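Long-range contacts in putative endonuclease/exonuclease/phosphatase family protein (Bacteroides vulgatus ATCC 8482, PDB 3G6S), which probably hydrolyses nucleic acids, as an endonuclease or a 3'-5' RNA exonuclease: residues V4-F9 against L39-M44; F33-E38 against G58-D63; A79-R84 against T119-K124. One frame throughout, in Å; residues are numbered along the deposited sequence.

Contact 1 of 3, residues V4-F9 against L39-M44; sequences VRWATF and LDIVGM
Ile-41 lies against one face of the Trp-6 indole, the two side chains running the same way from neighbouring parallel strands. CB of Ile-41 stands 4.2 Å from CE2 of Trp-6, and Ile-41 CG2 comes over the ring face toward the rim, 3.7 Å from the same CE2. CG1 is anti to the carbonyl carbon (chi1 -65°), and an extended second torsion (173°) carries Ile-41 CD1 over the six-membered ring of Trp-6, 4.0 Å from its centroid, a CH-pi contact; CD1 also meets CG2 of Val-4. On the other face of the sheet Ala-7 CB packs on Leu-39 CD2 at 3.8 Å, and CE of the selenomethionine Met-44 reaches the edge of the Phe-9 ring. Gly-43 N gives a 2.8 Å bond to Ala-7 O, and Gly-43 O accepts from Phe-9 N at 2.9 Å; the bonds joining Ala-7 N to Ile-41 O and Ile-41 N to Arg-5 O are weak. Ahead of the strand, Asp-40 OD2 takes the amide N of Arg-5 at 2.8 Å through its anti lone pair, nearly straight at 176°. The guanidinium of Arg-5 turns instead to His-37 O and Asp-257. Helix 27-36 links the two strands as a beta-alpha-beta crossover. With OD1 salt-bridged to Lys-87 and OD2 held by a peptide N-H, the buried Asp-40 carboxylate is likely to stay ionised.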
# COMPACT_ATOMS: atom_id res chain seq x y z
N VAL A 4 11.76 -10.91 -1.00
CA VAL A 4 11.20 -9.69 -1.57
C VAL A 4 11.04 -8.58 -0.54
O VAL A 4 10.42 -8.78 0.51
CB VAL A 4 9.83 -9.98 -2.23
CG1 VAL A 4 8.87 -10.57 -1.22
CG2 VAL A 4 9.26 -8.72 -2.82
N ARG A 5 11.62 -7.43 -0.82
CA ARG A 5 11.49 -6.29 0.08
C ARG A 5 10.25 -5.52 -0.34
O ARG A 5 10.22 -4.86 -1.38
CB ARG A 5 12.73 -5.41 -0.00
CG ARG A 5 12.64 -4.21 0.89
CD ARG A 5 14.00 -3.58 1.07
NE ARG A 5 14.90 -4.51 1.73
CZ ARG A 5 16.21 -4.33 1.84
NH1 ARG A 5 16.78 -3.25 1.33
NH2 ARG A 5 16.96 -5.23 2.47
N TRP A 6 9.21 -5.61 0.47
CA TRP A 6 7.93 -4.98 0.22
C TRP A 6 7.81 -3.64 0.93
O TRP A 6 8.51 -3.39 1.92
CB TRP A 6 6.84 -5.92 0.71
CG TRP A 6 5.62 -5.99 -0.16
CD1 TRP A 6 4.62 -5.07 -0.27
CD2 TRP A 6 5.25 -7.09 -1.00
NE1 TRP A 6 3.65 -5.52 -1.13
CE2 TRP A 6 4.01 -6.76 -1.60
CE3 TRP A 6 5.85 -8.31 -1.32
CZ2 TRP A 6 3.35 -7.62 -2.48
CZ3 TRP A 6 5.20 -9.17 -2.19
CH2 TRP A 6 3.97 -8.81 -2.77
N ALA A 7 6.92 -2.78 0.44
CA ALA A 7 6.72 -1.48 1.08
C ALA A 7 5.38 -0.83 0.73
O ALA A 7 4.92 -0.90 -0.40
CB ALA A 7 7.85 -0.53 0.71
N THR A 8 4.75 -0.22 1.74
CA THR A 8 3.50 0.49 1.55
C THR A 8 3.80 1.95 1.87
O THR A 8 4.45 2.24 2.88
CB THR A 8 2.37 -0.03 2.48
OG1 THR A 8 1.18 0.74 2.25
CG2 THR A 8 2.77 0.11 3.95
N PHE A 9 3.35 2.86 1.02
CA PHE A 9 3.64 4.27 1.23
C PHE A 9 2.63 5.25 0.63
O PHE A 9 2.34 5.22 -0.56
CB PHE A 9 5.04 4.54 0.69
CG PHE A 9 5.52 5.94 0.91
CD1 PHE A 9 5.29 6.58 2.12
CD2 PHE A 9 6.22 6.61 -0.08
CE1 PHE A 9 5.76 7.87 2.35
CE2 PHE A 9 6.70 7.91 0.13
CZ PHE A 9 6.47 8.54 1.35
N LEU A 39 13.67 -1.15 -3.02
CA LEU A 39 12.34 -1.70 -2.88
C LEU A 39 12.01 -2.59 -4.09
O LEU A 39 12.23 -2.19 -5.22
CB LEU A 39 11.34 -0.56 -2.74
CG LEU A 39 11.04 -0.11 -1.31
CD1 LEU A 39 12.29 -0.15 -0.45
CD2 LEU A 39 10.44 1.28 -1.33
N ASP A 40 11.51 -3.80 -3.84
CA ASP A 40 11.16 -4.72 -4.90
C ASP A 40 9.73 -4.48 -5.36
O ASP A 40 9.45 -4.47 -6.56
CB ASP A 40 11.26 -6.18 -4.43
CG ASP A 40 12.69 -6.66 -4.31
OD1 ASP A 40 13.47 -6.49 -5.27
OD2 ASP A 40 13.03 -7.24 -3.25
N ILE A 41 8.84 -4.29 -4.40
CA ILE A 41 7.43 -4.05 -4.70
C ILE A 41 6.91 -2.98 -3.75
O ILE A 41 7.13 -3.05 -2.54
CB ILE A 41 6.60 -5.33 -4.53
CG1 ILE A 41 7.04 -6.34 -5.58
CG2 ILE A 41 5.12 -5.02 -4.69
CD1 ILE A 41 6.40 -7.70 -5.41
N VAL A 42 6.23 -1.99 -4.30
CA VAL A 42 5.70 -0.89 -3.51
C VAL A 42 4.24 -0.60 -3.82
O VAL A 42 3.88 -0.44 -4.98
CB VAL A 42 6.49 0.42 -3.77
CG1 VAL A 42 6.07 1.48 -2.77
CG2 VAL A 42 7.98 0.16 -3.70
N GLY A 43 3.41 -0.54 -2.79
CA GLY A 43 2.02 -0.20 -2.98
C GLY A 43 1.91 1.21 -2.43
O GLY A 43 2.18 1.42 -1.25
N MSE A 44 1.55 2.18 -3.26
CA MSE A 44 1.45 3.56 -2.80
C MSE A 44 0.02 4.08 -2.84
O MSE A 44 -0.78 3.64 -3.66
CB MSE A 44 2.33 4.45 -3.68
CG MSE A 44 3.78 4.03 -3.71
SE MSE A 44 4.85 4.98 -5.04
CE MSE A 44 5.94 6.04 -3.87

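Contact 2 of 3, residues F33-E38 against G58-D63; sequences FIKDHE and GLPEYD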
# COMPACT_ATOMS: atom_id res chain seq x y z
N PHE A 33 14.56 7.47 -2.38
CA PHE A 33 14.35 6.57 -1.25
C PHE A 33 14.09 5.14 -1.76
O PHE A 33 14.72 4.18 -1.30
CB PHE A 33 13.15 7.05 -0.42
CG PHE A 33 12.88 6.23 0.79
CD1 PHE A 33 13.52 6.49 1.98
CD2 PHE A 33 11.97 5.18 0.73
CE1 PHE A 33 13.26 5.72 3.12
CE2 PHE A 33 11.70 4.40 1.86
CZ PHE A 33 12.35 4.68 3.05
N ILE A 34 13.18 5.03 -2.72
CA ILE A 34 12.83 3.75 -3.32
C ILE A 34 14.05 3.03 -3.90
O ILE A 34 14.30 1.87 -3.57
CB ILE A 34 11.77 3.94 -4.42
CG1 ILE A 34 10.50 4.53 -3.80
CG2 ILE A 34 11.46 2.61 -5.11
CD1 ILE A 34 9.40 4.86 -4.81
N LYS A 35 14.80 3.69 -4.77
CA LYS A 35 15.99 3.06 -5.36
C LYS A 35 17.06 2.77 -4.30
O LYS A 35 17.69 1.72 -4.34
CB LYS A 35 16.59 3.93 -6.47
CG LYS A 35 15.76 4.00 -7.75
CD LYS A 35 15.16 5.39 -7.96
CE LYS A 35 16.14 6.35 -8.62
NZ LYS A 35 16.56 5.87 -9.97
N ASP A 36 17.25 3.69 -3.36
CA ASP A 36 18.25 3.52 -2.30
C ASP A 36 17.98 2.28 -1.45
O ASP A 36 18.88 1.46 -1.22
CB ASP A 36 18.27 4.73 -1.36
CG ASP A 36 19.04 5.92 -1.93
OD1 ASP A 36 19.44 5.90 -3.12
OD2 ASP A 36 19.23 6.90 -1.16
N HIS A 37 16.75 2.14 -0.96
CA HIS A 37 16.39 1.00 -0.14
C HIS A 37 16.10 -0.23 -0.97
O HIS A 37 15.72 -1.27 -0.43
CB HIS A 37 15.20 1.34 0.75
CG HIS A 37 15.55 2.27 1.88
ND1 HIS A 37 15.81 3.61 1.68
CD2 HIS A 37 15.71 2.04 3.20
CE1 HIS A 37 16.13 4.16 2.83
NE2 HIS A 37 16.08 3.24 3.77
N GLU A 38 16.29 -0.11 -2.28
CA GLU A 38 16.06 -1.20 -3.22
C GLU A 38 14.74 -1.92 -3.03
O GLU A 38 14.69 -3.14 -2.91
CB GLU A 38 17.20 -2.21 -3.12
CG GLU A 38 18.51 -1.66 -3.60
CD GLU A 38 19.59 -2.70 -3.60
OE1 GLU A 38 19.93 -3.21 -2.50
OE2 GLU A 38 20.08 -3.03 -4.70
N GLY A 58 10.98 8.68 -12.71
CA GLY A 58 12.04 8.60 -11.72
C GLY A 58 12.46 7.19 -11.37
O GLY A 58 13.54 6.98 -10.83
N LEU A 59 11.61 6.22 -11.66
CA LEU A 59 11.93 4.82 -11.36
C LEU A 59 11.92 4.03 -12.67
O LEU A 59 11.07 3.16 -12.89
CB LEU A 59 10.89 4.23 -10.39
CG LEU A 59 10.59 5.00 -9.08
CD1 LEU A 59 9.40 4.36 -8.39
CD2 LEU A 59 11.81 4.99 -8.18
N PRO A 60 12.89 4.32 -13.56
CA PRO A 60 12.96 3.62 -14.84
C PRO A 60 13.06 2.10 -14.75
O PRO A 60 12.62 1.39 -15.66
CB PRO A 60 14.19 4.25 -15.50
CG PRO A 60 15.05 4.59 -14.34
CD PRO A 60 14.06 5.19 -13.37
N GLU A 61 13.65 1.59 -13.67
CA GLU A 61 13.80 0.15 -13.49
C GLU A 61 12.56 -0.54 -12.96
O GLU A 61 12.55 -1.75 -12.71
CB GLU A 61 14.96 -0.15 -12.56
CG GLU A 61 16.24 -0.47 -13.28
CD GLU A 61 17.37 -0.76 -12.31
OE1 GLU A 61 17.81 0.18 -11.61
OE2 GLU A 61 17.81 -1.93 -12.24
N TYR A 62 11.50 0.24 -12.80
CA TYR A 62 10.24 -0.27 -12.28
C TYR A 62 9.11 -0.11 -13.28
O TYR A 62 9.31 0.31 -14.42
CB TYR A 62 9.85 0.49 -11.01
CG TYR A 62 10.75 0.25 -9.83
CD1 TYR A 62 12.05 0.73 -9.80
CD2 TYR A 62 10.28 -0.46 -8.71
CE1 TYR A 62 12.88 0.53 -8.70
CE2 TYR A 62 11.08 -0.67 -7.60
CZ TYR A 62 12.38 -0.17 -7.60
OH TYR A 62 13.19 -0.36 -6.49
N ASP A 63 7.91 -0.46 -12.83
CA ASP A 63 6.73 -0.35 -13.66
C ASP A 63 5.53 -0.17 -12.74
O ASP A 63 5.51 -0.72 -11.64
CB ASP A 63 6.57 -1.60 -14.52
CG ASP A 63 6.17 -1.28 -15.93
OD1 ASP A 63 5.04 -0.77 -16.13
OD2 ASP A 63 7.00 -1.53 -16.85
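Ile-34 and Leu-59 carry the apolar part of the contact, their side chains crossing at about a right angle with Ile-34 CD1 3.6 Å from Leu-59 CD1. The other branch of Ile-34, CG2, lies 3.8 Å from CZ of Tyr-62, set obliquely to the ring. Lys-35 adds its aliphatic length, CD meeting Leu-59 CD2. The polar part is slight: the Lys-35 chain bends at chi2, chi3 and chi4, and its NZ ends 3.3 Å from Gly-58 O, a weak hydrogen bond. Tyr-62 OH is bound to Leu-39 O, just beyond Glu-38. Backbone turns shape both segments. Helix 27-36 closes in a Schellman motif with Glu-38 at positive phi, and a type I turn from Leu-59 to Tyr-62 is closed by Tyr-62 N to Leu-59 O at 3.0 Å. At the helix end Phe-33 O accepts both the amide N and ND1 of His-37, ND1 at 3.2 Å. The contact thus joins the C-terminal end of helix 27-36 to the turn after helix 49-58 mainly by apolar packing, while the amine of Lys-35, beside the last carbonyl of helix 49-58, would probably feel a mild electrostatic attraction there.

Contact 3 of 3, residues A79-R84 against T119-K124; sequences APLFYR and TWAKFK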
# COMPACT_ATOMS: atom_id res chain seq x y z
N ALA A 79 -3.95 3.97 -6.59
CA ALA A 79 -3.48 3.16 -5.46
C ALA A 79 -2.66 2.10 -6.20
O ALA A 79 -2.93 0.91 -6.12
CB ALA A 79 -4.66 2.53 -4.74
N PRO A 80 -1.61 2.54 -6.91
CA PRO A 80 -0.71 1.72 -7.71
C PRO A 80 0.32 0.85 -7.01
O PRO A 80 0.62 1.02 -5.83
CB PRO A 80 -0.03 2.75 -8.60
CG PRO A 80 0.21 3.87 -7.62
CD PRO A 80 -1.07 3.91 -6.78
N LEU A 81 0.84 -0.10 -7.78
CA LEU A 81 1.86 -1.04 -7.35
C LEU A 81 3.05 -0.89 -8.30
O LEU A 81 2.90 -1.01 -9.51
CB LEU A 81 1.33 -2.47 -7.43
CG LEU A 81 0.50 -2.94 -6.23
CD1 LEU A 81 -0.25 -4.20 -6.60
CD2 LEU A 81 1.41 -3.17 -5.03
N PHE A 82 4.22 -0.61 -7.74
CA PHE A 82 5.43 -0.50 -8.56
C PHE A 82 6.32 -1.69 -8.24
O PHE A 82 6.46 -2.07 -7.08
CB PHE A 82 6.16 0.82 -8.29
CG PHE A 82 5.52 2.00 -8.96
CD1 PHE A 82 4.33 2.53 -8.48
CD2 PHE A 82 6.10 2.56 -10.10
CE1 PHE A 82 3.71 3.60 -9.13
CE2 PHE A 82 5.48 3.64 -10.76
CZ PHE A 82 4.28 4.15 -10.27
N TYR A 83 6.90 -2.27 -9.28
CA TYR A 83 7.76 -3.43 -9.10
C TYR A 83 8.95 -3.41 -10.06
O TYR A 83 8.95 -2.70 -11.07
CB TYR A 83 6.95 -4.70 -9.35
CG TYR A 83 6.37 -4.77 -10.74
CD1 TYR A 83 5.18 -4.09 -11.06
CD2 TYR A 83 7.01 -5.50 -11.75
CE1 TYR A 83 4.66 -4.15 -12.36
CE2 TYR A 83 6.49 -5.56 -13.03
CZ TYR A 83 5.32 -4.89 -13.33
OH TYR A 83 4.81 -4.97 -14.62
N ARG A 84 9.97 -4.20 -9.72
CA ARG A 84 11.17 -4.32 -10.55
C ARG A 84 10.84 -5.09 -11.84
O ARG A 84 10.51 -6.27 -11.79
CB ARG A 84 12.26 -5.08 -9.78
CG ARG A 84 12.80 -4.33 -8.59
CD ARG A 84 13.59 -3.12 -9.02
NE ARG A 84 14.72 -3.51 -9.85
CZ ARG A 84 15.74 -4.25 -9.42
NH1 ARG A 84 15.76 -4.68 -8.16
NH2 ARG A 84 16.72 -4.58 -10.25
N THR A 119 -6.01 -2.12 -5.88
CA THR A 119 -5.38 -2.58 -7.11
C THR A 119 -4.59 -3.83 -6.74
O THR A 119 -3.90 -3.84 -5.72
CB THR A 119 -4.45 -1.50 -7.72
OG1 THR A 119 -5.24 -0.45 -8.29
CG2 THR A 119 -3.57 -2.09 -8.82
N TRP A 120 -4.71 -4.88 -7.54
CA TRP A 120 -4.01 -6.14 -7.28
C TRP A 120 -3.26 -6.64 -8.48
O TRP A 120 -3.49 -6.20 -9.61
CB TRP A 120 -4.99 -7.23 -6.84
CG TRP A 120 -6.01 -7.60 -7.88
CD1 TRP A 120 -7.25 -7.06 -8.03
CD2 TRP A 120 -5.85 -8.56 -8.94
NE1 TRP A 120 -7.88 -7.63 -9.11
CE2 TRP A 120 -7.05 -8.55 -9.69
CE3 TRP A 120 -4.82 -9.42 -9.32
CZ2 TRP A 120 -7.24 -9.36 -10.81
CZ3 TRP A 120 -5.01 -10.24 -10.45
CH2 TRP A 120 -6.22 -10.20 -11.17
N ALA A 121 -2.38 -7.60 -8.24
CA ALA A 121 -1.59 -8.18 -9.31
C ALA A 121 -1.04 -9.54 -8.91
O ALA A 121 -0.52 -9.71 -7.81
CB ALA A 121 -0.45 -7.26 -9.68
N LYS A 122 -1.17 -10.50 -9.81
CA LYS A 122 -0.67 -11.84 -9.58
C LYS A 122 0.75 -11.84 -10.19
O LYS A 122 0.91 -11.76 -11.41
CB LYS A 122 -1.59 -12.83 -10.29
CG LYS A 122 -1.23 -14.29 -10.19
CD LYS A 122 -2.29 -15.13 -10.90
CE LYS A 122 -1.88 -16.58 -10.98
NZ LYS A 122 -2.80 -17.37 -11.85
N PHE A 123 1.75 -11.89 -9.33
CA PHE A 123 3.16 -11.85 -9.74
C PHE A 123 3.81 -13.21 -9.87
O PHE A 123 3.28 -14.22 -9.45
CB PHE A 123 3.99 -11.06 -8.72
CG PHE A 123 3.83 -9.58 -8.83
CD1 PHE A 123 4.32 -8.90 -9.94
CD2 PHE A 123 3.25 -8.85 -7.80
CE1 PHE A 123 4.23 -7.51 -10.01
CE2 PHE A 123 3.16 -7.46 -7.87
CZ PHE A 123 3.66 -6.79 -8.98
N LYS A 124 4.99 -13.21 -10.47
CA LYS A 124 5.77 -14.43 -10.62
C LYS A 124 7.21 -14.01 -10.54
O LYS A 124 7.63 -13.08 -11.22
CB LYS A 124 5.52 -15.12 -11.96
CG LYS A 124 6.29 -16.44 -12.06
CD LYS A 124 7.00 -16.62 -13.40
CE LYS A 124 6.03 -16.98 -14.52
NZ LYS A 124 6.74 -17.17 -15.82
O HOH W 1 -4.76 2.09 -8.77
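Phe-123 turns the edge of its ring into the face of Tyr-83, a T-shaped pair with centroids 5.0 Å apart and planes at 65°. CE1 of Phe-123 does most of the touching: it stands over the Tyr-83 face toward the rim, while CZ comes close to CD1. Tyr-83 CG sits between the backbone N and the carbonyl carbon (chi1 60°), the crowded position, which sets Tyr-83 CG itself 3.6 Å from Phe-123 CE1. Ala-121 CB lies over one face of Phe-123, toward the rim. An alanine at Tyr-83 would probably leave the Phe-123 edge without the ring face it meets, open a gap between the strands and let Phe-123 turn more freely. The packing of Leu-81 is looser, its CD1 lying 3.8 Å from Thr-119 O and 4.3 Å from Ala-121 CB. Farther along, the segments are linked through a water rather than by direct side-chain packing: it accepts from Ala-79 N at 3.0 Å and is hydrogen-bonded to Thr-119 OG1 at 2.6 Å, while Ala-79 O rests 3.3 Å from Thr-119 CB and accepts from Asn-136 ND2. The two strands are not sheet neighbours: their axes come no closer than 8.9 Å, and they belong to the two facing mixed sheets of the DNase I-like sandwich. Strand 81-84 lies between strands 41-45 and 62-65 in one sheet, and strand 117-125 between 88-97 and 131-138 in the other. Val-90 of strand 88-97 touches both aromatic side chains, and Ala-134 of strand 131-138 also packs on Phe-123.

In the fold
The three contacts all involve one sheet. Contact 1 lies within it, pairing strands 2-10 and 41-45, contact 2 joins its connecting helix 27-36 to the turn entering edge strand 62-65, and contact 3 bridges to the second sheet. The centre of contact 1 is about 10 Å from that of contact 2 and about 9 Å from that of contact 3; those of 2 and 3 are about 14 Å apart. Along the chain contacts 1 and 2 interleave, with 33-38 between 4-9 and 39-44, and contact 3 follows both. Strand 81-84 pairs with both 41-45 and 62-65, so in this DNase I-like fold packing runs from the helix through this sheet to the opposing one, partly buried at contact 2 and buried at contacts 1 and 3.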